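Local coordinates for protein-glutamine gamma-glutamyltransferase 2 (Pagrus major, PDB 1G0D) that probably catalyses the calcium-dependent cross-linking of proteins, joining peptide-bound glutamine to lysine or to other primary amines, at residues 53-59 with 111-117; 58-64 with 104-110; 176-180 with 280-285; 288-293 with 333-339. All blocks are in the same frame, centred on the assembly; numbering follows the deposited sequence.

Interaction 1: residues 53-59 with 111-117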
# COMPACT_ATOMS: atom_id res chain seq x y z
N LYS A 53 12.88 55.42 7.79
CA LYS A 53 12.59 55.09 6.40
C LYS A 53 13.02 53.68 6.00
O LYS A 53 13.26 53.39 4.83
CB LYS A 53 13.23 56.15 5.49
CG LYS A 53 12.62 57.56 5.64
CD LYS A 53 13.44 58.63 4.89
CE LYS A 53 12.82 60.04 4.99
NZ LYS A 53 13.46 60.97 4.00
N HIS A 54 13.09 52.80 7.00
CA HIS A 54 13.47 51.41 6.80
C HIS A 54 12.24 50.50 6.76
O HIS A 54 11.30 50.68 7.54
CB HIS A 54 14.39 50.97 7.93
CG HIS A 54 15.78 51.50 7.80
ND1 HIS A 54 16.11 52.48 6.90
CD2 HIS A 54 16.92 51.16 8.44
CE1 HIS A 54 17.41 52.73 6.98
NE2 HIS A 54 17.92 51.94 7.90
N HIS A 55 12.24 49.51 5.88
CA HIS A 55 11.10 48.63 5.79
C HIS A 55 11.53 47.19 5.71
O HIS A 55 12.68 46.92 5.44
CB HIS A 55 10.27 49.03 4.57
CG HIS A 55 10.83 48.54 3.27
ND1 HIS A 55 12.05 48.95 2.79
CD2 HIS A 55 10.36 47.65 2.36
CE1 HIS A 55 12.32 48.33 1.65
NE2 HIS A 55 11.31 47.53 1.37
N LEU A 56 10.62 46.25 5.96
CA LEU A 56 10.95 44.81 5.88
C LEU A 56 10.75 44.26 4.46
O LEU A 56 9.87 44.70 3.70
CB LEU A 56 10.12 43.96 6.88
CG LEU A 56 10.29 44.09 8.39
CD1 LEU A 56 9.55 42.99 9.14
CD2 LEU A 56 11.75 44.07 8.72
N GLU A 57 11.58 43.26 4.13
CA GLU A 57 11.58 42.59 2.85
C GLU A 57 11.69 41.09 3.14
O GLU A 57 12.45 40.67 4.02
CB GLU A 57 12.78 43.05 2.05
CG GLU A 57 12.60 42.93 0.59
CD GLU A 57 11.70 44.00 0.07
OE1 GLU A 57 12.12 45.17 0.08
OE2 GLU A 57 10.56 43.69 -0.33
N LEU A 58 10.94 40.27 2.41
CA LEU A 58 10.98 38.82 2.65
C LEU A 58 11.26 38.01 1.40
O LEU A 58 10.57 38.15 0.39
CB LEU A 58 9.65 38.33 3.25
CG LEU A 58 9.55 38.20 4.78
CD1 LEU A 58 9.65 39.59 5.37
CD2 LEU A 58 8.24 37.53 5.19
N VAL A 59 12.28 37.16 1.46
CA VAL A 59 12.55 36.30 0.32
C VAL A 59 12.76 34.86 0.76
O VAL A 59 13.42 34.58 1.77
CB VAL A 59 13.74 36.83 -0.52
CG1 VAL A 59 14.56 37.74 0.29
CG2 VAL A 59 14.54 35.68 -1.09
N ALA A 111 14.44 34.28 4.60
CA ALA A 111 15.31 35.40 4.85
C ALA A 111 14.53 36.70 5.01
O ALA A 111 14.01 37.23 4.03
CB ALA A 111 16.30 35.53 3.72
N VAL A 112 14.42 37.22 6.24
CA VAL A 112 13.74 38.50 6.45
C VAL A 112 14.81 39.64 6.39
O VAL A 112 15.75 39.70 7.22
CB VAL A 112 12.95 38.50 7.83
CG1 VAL A 112 12.37 39.89 8.14
CG2 VAL A 112 11.84 37.45 7.78
N LEU A 113 14.71 40.51 5.38
CA LEU A 113 15.67 41.62 5.22
C LEU A 113 15.11 42.96 5.67
O LEU A 113 13.98 43.30 5.35
CB LEU A 113 16.05 41.82 3.76
CG LEU A 113 16.90 40.93 2.87
CD1 LEU A 113 17.63 39.82 3.61
CD2 LEU A 113 15.93 40.37 1.87
N VAL A 114 15.92 43.72 6.41
CA VAL A 114 15.54 45.07 6.83
C VAL A 114 16.33 45.97 5.89
O VAL A 114 17.54 45.83 5.77
CB VAL A 114 15.97 45.39 8.29
CG1 VAL A 114 15.63 46.85 8.62
CG2 VAL A 114 15.27 44.43 9.27
N MET A 115 15.68 46.91 5.22
CA MET A 115 16.42 47.74 4.30
C MET A 115 16.24 49.22 4.32
O MET A 115 15.17 49.74 4.66
CB MET A 115 16.15 47.32 2.90
CG MET A 115 16.64 45.97 2.62
SD MET A 115 15.66 45.30 1.36
CE MET A 115 14.99 46.84 0.55
N SER A 116 17.30 49.89 3.89
CA SER A 116 17.38 51.33 3.76
C SER A 116 16.36 51.76 2.71
O SER A 116 16.01 50.98 1.84
CB SER A 116 18.78 51.70 3.30
OG SER A 116 18.97 53.10 3.27
N PRO A 117 15.85 53.00 2.78
CA PRO A 117 14.87 53.44 1.78
C PRO A 117 15.43 53.61 0.37
O PRO A 117 14.67 53.82 -0.58
CB PRO A 117 14.35 54.77 2.33
CG PRO A 117 15.46 55.28 3.16
CD PRO A 117 16.13 54.06 3.77

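Interaction 2: residues 58-64 with 104-110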
# COMPACT_ATOMS: atom_id res chain seq x y z
N LEU A 58 10.94 40.27 2.41
CA LEU A 58 10.98 38.82 2.65
C LEU A 58 11.26 38.01 1.40
O LEU A 58 10.57 38.15 0.39
CB LEU A 58 9.65 38.33 3.25
CG LEU A 58 9.55 38.20 4.78
CD1 LEU A 58 9.65 39.59 5.37
CD2 LEU A 58 8.24 37.53 5.19
N VAL A 59 12.28 37.16 1.46
CA VAL A 59 12.55 36.30 0.32
C VAL A 59 12.76 34.86 0.76
O VAL A 59 13.42 34.58 1.77
CB VAL A 59 13.74 36.83 -0.52
CG1 VAL A 59 14.56 37.74 0.29
CG2 VAL A 59 14.54 35.68 -1.09
N LEU A 60 12.16 33.95 -0.00
CA LEU A 60 12.20 32.53 0.27
C LEU A 60 13.22 31.79 -0.59
O LEU A 60 13.43 32.13 -1.74
CB LEU A 60 10.83 31.95 -0.00
CG LEU A 60 9.65 32.35 0.87
CD1 LEU A 60 8.37 32.04 0.15
CD2 LEU A 60 9.69 31.58 2.17
N HIS A 61 13.84 30.77 -0.03
CA HIS A 61 14.83 29.98 -0.78
C HIS A 61 14.50 28.51 -0.69
O HIS A 61 14.24 27.97 0.39
CB HIS A 61 16.26 30.20 -0.24
CG HIS A 61 16.65 31.64 -0.15
ND1 HIS A 61 17.25 32.31 -1.20
CD2 HIS A 61 16.45 32.56 0.82
CE1 HIS A 61 17.40 33.58 -0.88
NE2 HIS A 61 16.92 33.76 0.34
N LEU A 62 14.51 27.87 -1.85
CA LEU A 62 14.21 26.45 -1.99
C LEU A 62 15.37 25.76 -2.72
O LEU A 62 15.93 26.31 -3.68
CB LEU A 62 12.91 26.27 -2.81
CG LEU A 62 11.64 25.65 -2.21
CD1 LEU A 62 10.78 25.13 -3.34
CD2 LEU A 62 11.97 24.52 -1.25
N GLY A 63 15.75 24.56 -2.27
CA GLY A 63 16.82 23.86 -2.96
C GLY A 63 18.14 24.02 -2.27
O GLY A 63 18.41 25.10 -1.73
N LYS A 64 18.94 22.96 -2.32
CA LYS A 64 20.27 22.90 -1.68
C LYS A 64 21.24 23.89 -2.27
O LYS A 64 22.28 24.15 -1.70
CB LYS A 64 20.88 21.50 -1.77
CG LYS A 64 20.55 20.57 -0.58
CD LYS A 64 19.02 20.33 -0.42
CE LYS A 64 18.56 18.88 -0.72
NZ LYS A 64 17.20 18.85 -1.38
N VAL A 104 5.04 25.17 -3.95
CA VAL A 104 5.94 24.03 -4.10
C VAL A 104 6.19 23.45 -2.71
O VAL A 104 6.57 24.18 -1.80
CB VAL A 104 7.31 24.47 -4.68
CG1 VAL A 104 8.25 23.31 -4.67
CG2 VAL A 104 7.15 24.95 -6.10
N ILE A 105 5.95 22.15 -2.52
CA ILE A 105 6.22 21.55 -1.22
C ILE A 105 7.75 21.43 -1.06
O ILE A 105 8.48 21.30 -2.05
CB ILE A 105 5.53 20.16 -1.07
CG1 ILE A 105 6.09 19.16 -2.05
CG2 ILE A 105 4.05 20.27 -1.39
CD1 ILE A 105 5.75 17.75 -1.64
N GLY A 106 8.24 21.50 0.16
CA GLY A 106 9.67 21.40 0.31
C GLY A 106 10.17 22.07 1.56
O GLY A 106 9.37 22.55 2.37
N HIS A 107 11.49 22.09 1.72
CA HIS A 107 12.09 22.72 2.88
C HIS A 107 12.57 24.09 2.50
O HIS A 107 13.58 24.21 1.83
CB HIS A 107 13.28 21.89 3.35
CG HIS A 107 13.80 22.29 4.69
ND1 HIS A 107 15.13 22.18 5.03
CD2 HIS A 107 13.18 22.82 5.76
CE1 HIS A 107 15.30 22.63 6.26
NE2 HIS A 107 14.13 23.02 6.73
N TYR A 108 11.84 25.12 2.94
CA TYR A 108 12.17 26.50 2.62
C TYR A 108 13.06 27.11 3.67
O TYR A 108 13.06 26.67 4.81
CB TYR A 108 10.89 27.33 2.57
CG TYR A 108 10.01 27.07 1.38
CD1 TYR A 108 9.11 26.00 1.38
CD2 TYR A 108 10.03 27.92 0.28
CE1 TYR A 108 8.24 25.76 0.31
CE2 TYR A 108 9.17 27.70 -0.80
CZ TYR A 108 8.27 26.61 -0.77
OH TYR A 108 7.37 26.38 -1.80
N ARG A 109 13.81 28.13 3.30
CA ARG A 109 14.65 28.82 4.27
C ARG A 109 14.24 30.25 4.07
O ARG A 109 14.32 30.76 2.97
CB ARG A 109 16.14 28.63 3.98
CG ARG A 109 16.85 27.65 4.99
CD ARG A 109 17.13 26.21 4.42
NE ARG A 109 17.68 26.26 3.06
CZ ARG A 109 17.37 25.44 2.05
NH1 ARG A 109 16.50 24.45 2.23
NH2 ARG A 109 17.88 25.65 0.84
N LEU A 110 13.77 30.87 5.15
CA LEU A 110 13.28 32.25 5.11
C LEU A 110 14.25 33.33 5.51
O LEU A 110 14.75 33.35 6.64
CB LEU A 110 12.04 32.41 6.00
CG LEU A 110 10.89 33.35 5.61
CD1 LEU A 110 10.56 34.27 6.74
CD2 LEU A 110 11.23 34.15 4.42
O HOH W 1 15.55 22.39 -0.12

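Interaction 3: residues 176-180 with 280-285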
# COMPACT_ATOMS: atom_id res chain seq x y z
N ASN A 176 1.37 -0.35 10.27
CA ASN A 176 1.66 0.91 10.93
C ASN A 176 2.26 1.83 9.87
O ASN A 176 3.45 1.73 9.55
CB ASN A 176 2.62 0.65 12.10
CG ASN A 176 3.17 1.93 12.72
OD1 ASN A 176 2.70 3.02 12.45
ND2 ASN A 176 4.19 1.78 13.57
N TYR A 177 1.44 2.70 9.30
CA TYR A 177 1.97 3.60 8.28
C TYR A 177 2.98 4.54 8.89
O TYR A 177 3.89 5.01 8.21
CB TYR A 177 0.86 4.42 7.64
CG TYR A 177 -0.13 3.58 6.90
CD1 TYR A 177 0.26 2.71 5.91
CD2 TYR A 177 -1.49 3.64 7.23
CE1 TYR A 177 -0.67 1.91 5.24
CE2 TYR A 177 -2.42 2.86 6.60
CZ TYR A 177 -2.02 1.99 5.60
OH TYR A 177 -2.97 1.23 4.99
N GLY A 178 2.82 4.82 10.18
CA GLY A 178 3.73 5.70 10.89
C GLY A 178 4.21 6.95 10.16
O GLY A 178 5.37 7.28 10.28
N GLN A 179 3.36 7.65 9.40
CA GLN A 179 3.82 8.85 8.69
C GLN A 179 4.23 10.02 9.59
O GLN A 179 4.96 10.92 9.15
CB GLN A 179 2.77 9.34 7.69
CG GLN A 179 1.43 9.63 8.29
CD GLN A 179 0.52 8.45 8.24
OE1 GLN A 179 0.96 7.28 8.17
NE2 GLN A 179 -0.78 8.72 8.27
N PHE A 180 3.81 10.00 10.85
CA PHE A 180 4.18 11.09 11.77
C PHE A 180 5.23 10.71 12.80
O PHE A 180 5.46 11.46 13.76
CB PHE A 180 2.94 11.64 12.47
CG PHE A 180 1.89 12.13 11.51
CD1 PHE A 180 2.26 12.88 10.39
CD2 PHE A 180 0.57 11.80 11.70
CE1 PHE A 180 1.33 13.28 9.47
CE2 PHE A 180 -0.38 12.19 10.79
CZ PHE A 180 -0.00 12.94 9.67
N CYS A 280 1.83 4.50 0.58
CA CYS A 280 0.82 5.14 1.38
C CYS A 280 1.41 5.99 2.47
O CYS A 280 0.96 7.09 2.66
CB CYS A 280 -0.07 4.11 2.03
SG CYS A 280 -1.55 4.79 2.76
N THR A 281 2.41 5.48 3.19
CA THR A 281 3.04 6.22 4.30
C THR A 281 3.62 7.55 3.85
O THR A 281 3.51 8.56 4.53
CB THR A 281 4.20 5.43 4.92
OG1 THR A 281 3.70 4.55 5.94
CG2 THR A 281 5.16 6.35 5.59
N VAL A 282 4.28 7.53 2.70
CA VAL A 282 4.92 8.72 2.19
C VAL A 282 3.95 9.74 1.60
O VAL A 282 4.09 10.93 1.83
CB VAL A 282 6.02 8.32 1.12
CG1 VAL A 282 6.62 9.59 0.48
CG2 VAL A 282 7.14 7.48 1.80
N LEU A 283 2.97 9.30 0.83
CA LEU A 283 2.04 10.25 0.24
C LEU A 283 1.15 10.83 1.38
O LEU A 283 0.93 12.05 1.47
CB LEU A 283 1.25 9.53 -0.87
CG LEU A 283 2.15 9.05 -2.03
CD1 LEU A 283 1.44 7.99 -2.82
CD2 LEU A 283 2.54 10.20 -2.95
N ARG A 284 0.67 9.98 2.28
CA ARG A 284 -0.10 10.49 3.40
C ARG A 284 0.77 11.54 4.10
O ARG A 284 0.35 12.66 4.31
CB ARG A 284 -0.47 9.36 4.35
CG ARG A 284 -1.81 8.79 4.01
CD ARG A 284 -2.35 7.86 5.06
NE ARG A 284 -3.43 7.04 4.48
CZ ARG A 284 -4.18 6.20 5.18
NH1 ARG A 284 -3.96 6.06 6.48
NH2 ARG A 284 -5.15 5.50 4.61
N CYS A 285 2.02 11.22 4.41
CA CYS A 285 2.93 12.19 5.05
C CYS A 285 3.05 13.50 4.28
O CYS A 285 3.00 14.56 4.88
CB CYS A 285 4.33 11.61 5.23
SG CYS A 285 5.39 12.56 6.37

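Interaction 4: residues 288-293 with 333-339. With SO4 (sulfate ion), chain B.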
# COMPACT_ATOMS: atom_id res chain seq x y z
N ILE A 288 -0.99 14.00 0.54
CA ILE A 288 -1.92 13.60 -0.51
C ILE A 288 -2.78 12.48 0.02
O ILE A 288 -2.27 11.46 0.44
CB ILE A 288 -1.16 13.13 -1.79
CG1 ILE A 288 -0.21 14.25 -2.28
CG2 ILE A 288 -2.13 12.81 -2.89
CD1 ILE A 288 0.55 13.92 -3.58
N PRO A 289 -4.11 12.67 0.05
CA PRO A 289 -5.03 11.64 0.55
C PRO A 289 -4.78 10.28 -0.15
O PRO A 289 -4.84 10.19 -1.39
CB PRO A 289 -6.40 12.21 0.25
CG PRO A 289 -6.19 13.63 0.16
CD PRO A 289 -4.84 13.87 -0.37
N THR A 290 -4.52 9.22 0.62
CA THR A 290 -4.18 7.90 0.04
C THR A 290 -4.73 6.67 0.80
O THR A 290 -4.83 6.65 2.03
CB THR A 290 -2.61 7.81 -0.07
OG1 THR A 290 -2.12 8.90 -0.86
CG2 THR A 290 -2.13 6.50 -0.68
N ARG A 291 -5.11 5.63 0.07
CA ARG A 291 -5.56 4.40 0.73
C ARG A 291 -5.14 3.17 -0.05
O ARG A 291 -5.29 3.11 -1.28
CB ARG A 291 -7.06 4.37 0.88
CG ARG A 291 -7.81 4.75 -0.36
CD ARG A 291 -9.28 4.57 -0.15
NE ARG A 291 -10.00 4.80 -1.39
CZ ARG A 291 -11.32 4.91 -1.47
NH1 ARG A 291 -12.07 4.83 -0.38
NH2 ARG A 291 -11.88 5.10 -2.66
N PRO A 292 -4.56 2.18 0.63
CA PRO A 292 -4.15 0.96 -0.08
C PRO A 292 -5.33 0.15 -0.53
O PRO A 292 -6.18 -0.20 0.30
CB PRO A 292 -3.34 0.20 0.97
CG PRO A 292 -2.98 1.23 1.96
CD PRO A 292 -4.16 2.12 2.04
N ILE A 293 -5.42 -0.13 -1.84
CA ILE A 293 -6.51 -0.97 -2.30
C ILE A 293 -5.99 -2.35 -2.76
O ILE A 293 -4.89 -2.44 -3.31
CB ILE A 293 -7.39 -0.31 -3.41
CG1 ILE A 293 -6.86 -0.68 -4.72
CG2 ILE A 293 -7.57 1.18 -3.27
CD1 ILE A 293 -7.95 -1.39 -5.37
N CYS A 333 -2.02 -5.67 -4.63
CA CYS A 333 -2.26 -4.39 -4.03
C CYS A 333 -1.65 -3.17 -4.74
O CYS A 333 -0.60 -3.24 -5.38
CB CYS A 333 -1.72 -4.40 -2.61
SG CYS A 333 -2.30 -5.69 -1.55
N TRP A 334 -2.34 -2.05 -4.63
CA TRP A 334 -1.84 -0.78 -5.14
C TRP A 334 -2.39 0.32 -4.22
O TRP A 334 -2.90 0.07 -3.13
CB TRP A 334 -2.19 -0.54 -6.62
CG TRP A 334 -3.64 -0.51 -6.98
CD1 TRP A 334 -4.49 0.55 -6.86
CD2 TRP A 334 -4.41 -1.59 -7.54
NE1 TRP A 334 -5.75 0.20 -7.32
CE2 TRP A 334 -5.73 -1.11 -7.74
CE3 TRP A 334 -4.12 -2.91 -7.90
CZ2 TRP A 334 -6.74 -1.90 -8.27
CZ3 TRP A 334 -5.14 -3.70 -8.43
CH2 TRP A 334 -6.43 -3.19 -8.61
N VAL A 335 -2.32 1.55 -4.68
CA VAL A 335 -2.76 2.63 -3.85
C VAL A 335 -3.61 3.60 -4.66
O VAL A 335 -3.43 3.71 -5.86
CB VAL A 335 -1.47 3.25 -3.29
CG1 VAL A 335 -1.28 4.69 -3.68
CG2 VAL A 335 -1.42 3.00 -1.86
N GLU A 336 -4.57 4.24 -4.02
CA GLU A 336 -5.43 5.23 -4.68
C GLU A 336 -5.10 6.58 -4.03
O GLU A 336 -5.06 6.66 -2.79
CB GLU A 336 -6.90 4.91 -4.41
CG GLU A 336 -7.71 4.55 -5.63
CD GLU A 336 -9.06 3.99 -5.25
OE1 GLU A 336 -9.67 4.46 -4.27
OE2 GLU A 336 -9.52 3.05 -5.92
N SER A 337 -4.83 7.63 -4.81
CA SER A 337 -4.53 8.95 -4.24
C SER A 337 -5.55 9.97 -4.75
O SER A 337 -5.89 9.97 -5.91
CB SER A 337 -3.13 9.45 -4.63
OG SER A 337 -2.11 8.78 -3.91
N TRP A 338 -6.02 10.84 -3.87
CA TRP A 338 -7.00 11.85 -4.24
C TRP A 338 -6.35 13.10 -4.76
O TRP A 338 -5.52 13.68 -4.09
CB TRP A 338 -7.85 12.26 -3.04
CG TRP A 338 -9.00 13.13 -3.41
CD1 TRP A 338 -9.02 14.51 -3.49
CD2 TRP A 338 -10.32 12.69 -3.78
NE1 TRP A 338 -10.28 14.94 -3.89
CE2 TRP A 338 -11.09 13.84 -4.07
CE3 TRP A 338 -10.93 11.43 -3.90
CZ2 TRP A 338 -12.42 13.75 -4.47
CZ3 TRP A 338 -12.26 11.35 -4.30
CH2 TRP A 338 -12.99 12.50 -4.58
N MET A 339 -6.77 13.53 -5.94
CA MET A 339 -6.26 14.76 -6.54
C MET A 339 -7.08 15.07 -7.79
O MET A 339 -7.71 14.18 -8.37
CB MET A 339 -4.81 14.59 -6.94
CG MET A 339 -4.59 13.65 -8.12
SD MET A 339 -2.83 13.28 -8.23
CE MET A 339 -2.65 12.17 -6.99
S SO4 B . -15.11 6.94 -1.83
O1 SO4 B . -14.87 6.81 -3.19
O2 SO4 B . -14.36 8.05 -1.36
O3 SO4 B . -16.45 7.32 -1.81
O4 SO4 B . -14.93 5.67 -1.17

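Interaction 1: residues 53-59 with 111-117
Leu56, Leu58, Val112 and Val114 form the apolar centre: Leu56 CD2 lies 3.6 Å from Val114 CG2, and Leu58 CG 3.8 Å from Val112 CG2. These four buried side chains share one face of an antiparallel strand pair, and strand 92-98 of the facing sheet packs on both leucines, as expected of the beta-sandwich N-terminal domain of transglutaminases. On the other face Val59 CG1 touches Leu113 CD2 at 3.4 Å. Between the faces, His55, Glu57 and Val59 each exchange two backbone hydrogen bonds with Met115, Leu113 and Ala111 respectively, from Leu113 N to Glu57 O at 2.6 Å to His55 N to Met115 O at 3.2 Å. Farther out the chemistry turns polar. His55 NE2 donates to Glu57 OE1 at 2.8 Å, and Lys74 forms a salt bridge with Glu57; the methyl CE of Met115 packs against this pair, 3.4 Å from Glu57 OE1. The pairing is therefore amphipathic: one face is wholly aliphatic and buried, while the other carries a partly exposed His-carboxylate pair.

Interaction 2: residues 58-64 with 104-110
Two neighbouring antiparallel strands of the N-terminal beta-sandwich meet here; the axes of segments 58-62 and 106-110 approach to 4.8 Å, with N-to-C directions 143° apart. Leu62, Arg109 and Leu110 lose the most surface to the contact. Leu62 spreads over the Tyr108 ring: its CG stands 3.7 Å from the ring centroid and 20° off the normal, a CH-pi contact, while Leu62 CD1 reaches Val104 CG1 at 3.4 Å. Tyr108 OH is tied back to Val104 O by a very short 2.3 Å hydrogen bond. Leu110 meets Leu60 through a CD2 to CD2 distance of 3.7 Å, on the same sheet face as Tyr108. At Gly106 an idealised CB would sit 3.0 Å from Leu62 CD2. The register is fixed at the hydrogen-bonded pair His61-Arg109, with His61 N to Arg109 O at 3.0 Å and Arg109 N to His61 O at 2.9 Å. On the opposite face, which carries His61 and Arg109, His61 ND1 is hydrogen-bonded to Asp66. The Arg109 guanidinium lies with a face over His61 O, near the strand end: NH2 gives Gly63 O a weak bond at 2.7 Å, and one water accepts from Arg109 NH1 at 3.3 Å and from Gly63 N at 3.1 Å.

Interaction 3: residues 176-180 with 280-285
In the papain-like catalytic core of the transglutaminase, the active-site cysteine, Cys272, starts helix 272-286, and this contact packs the later turns of that helix against the loop leaving strand 169-176. The catalytic centre itself is some way off: the side chain of Cys280 is about 12 Å from that of Asp355. Tyr177 and Gln179 point their CA-to-CB bonds at the helix and bury the largest areas, while Gly178 between them has phi 41° and psi 40°, a left-handed conformation that turns the loop. Cys280 SG sits over the face of the Tyr177 ring, 4.0 Å from its centroid and 17° off the normal, a sulfur-aromatic contact. Thr281 OG1 donates a very short hydrogen bond of 2.3 Å to Tyr177 O. One helical turn on, Arg284 NH1 approaches Tyr177 CD2 at 3.5 Å, and Gln179 CB packs against Cys285 CB at 3.7 Å. The polar ends of Gln179 and Arg284 both reach Asn157 O, and Arg284 NH2 also donates to Thr290 O. Around the contact, helix 184-193 touches Thr281 and Cys285, helix 253-261 touches Thr281, and strand 290-298 packs through Pro292 on both Cys280 of the helix and Tyr177 of the loop.

Interaction 4: residues 288-293 with 333-339
Backbone donors and acceptors pair off regularly along these antiparallel strands. Arg291 N gives to Glu336 O at 3.0 Å and Glu336 N to Arg291 O at 3.1 Å; Ile293 N donates to Trp334 O at 2.8 Å and Trp334 N to Ile293 O at 2.9 Å. Pro289 O accepts from Trp338 N at 2.8 Å. Hydroxyls form a relay, Ser337 OG donating to Thr290 OG1 at 3.1 Å and Thr290 OG1 to Ile288 O at 2.9 Å. Strand 290-298 edges a four-stranded antiparallel sheet of the catalytic core, beside strand 329-339, which carries active-site His332; the Trp334 side chain lies about 4 Å from those of His332 and Asp355. Over the Trp334 five-membered ring, Ile293 CG1 sits 3.3 Å from the centroid, a CH-pi contact. The buried Arg291 charge is met by Glu336, whose OE1 takes hydrogen bonds from Arg291 NE at 2.9 Å and from Arg291 NH2 at 2.8 Å, a salt bridge; Glu336 OE2 has a weak hydrogen bond with Tyr440 OH. A sulfate, probably from the crystallisation liquor, accepts from Arg291 NH1 through O4 at 3.1 Å, while Trp351 makes a cation-pi contact with the guanidinium. Trp334 NE1 bonds to Tyr440 OH, and Trp338 NE1 to Tyr144 O.

In the fold
Interactions 1 and 2 are successive parts of one ladder, strands 55-62 and 106-115, with centres 18 Å apart and Leu58 and Val59 in common. Both are only partly buried: apolar on the sandwich interior, mixed on the other face, where His55, Glu57, His61 and Arg109 lie. Interactions 3 and 4, with centres 10 and 8 Å from that of the chain, are buried in the catalytic core. They join directly, since Arg284 NH2 and Thr290 O lie 2.8 Å apart and a short link joins helix 272-286 to strand 290-298. Interaction 3 fastens loop to helix mostly by side chains, whereas interaction 4 is a backbone ladder like the first two, but with its ion pair buried.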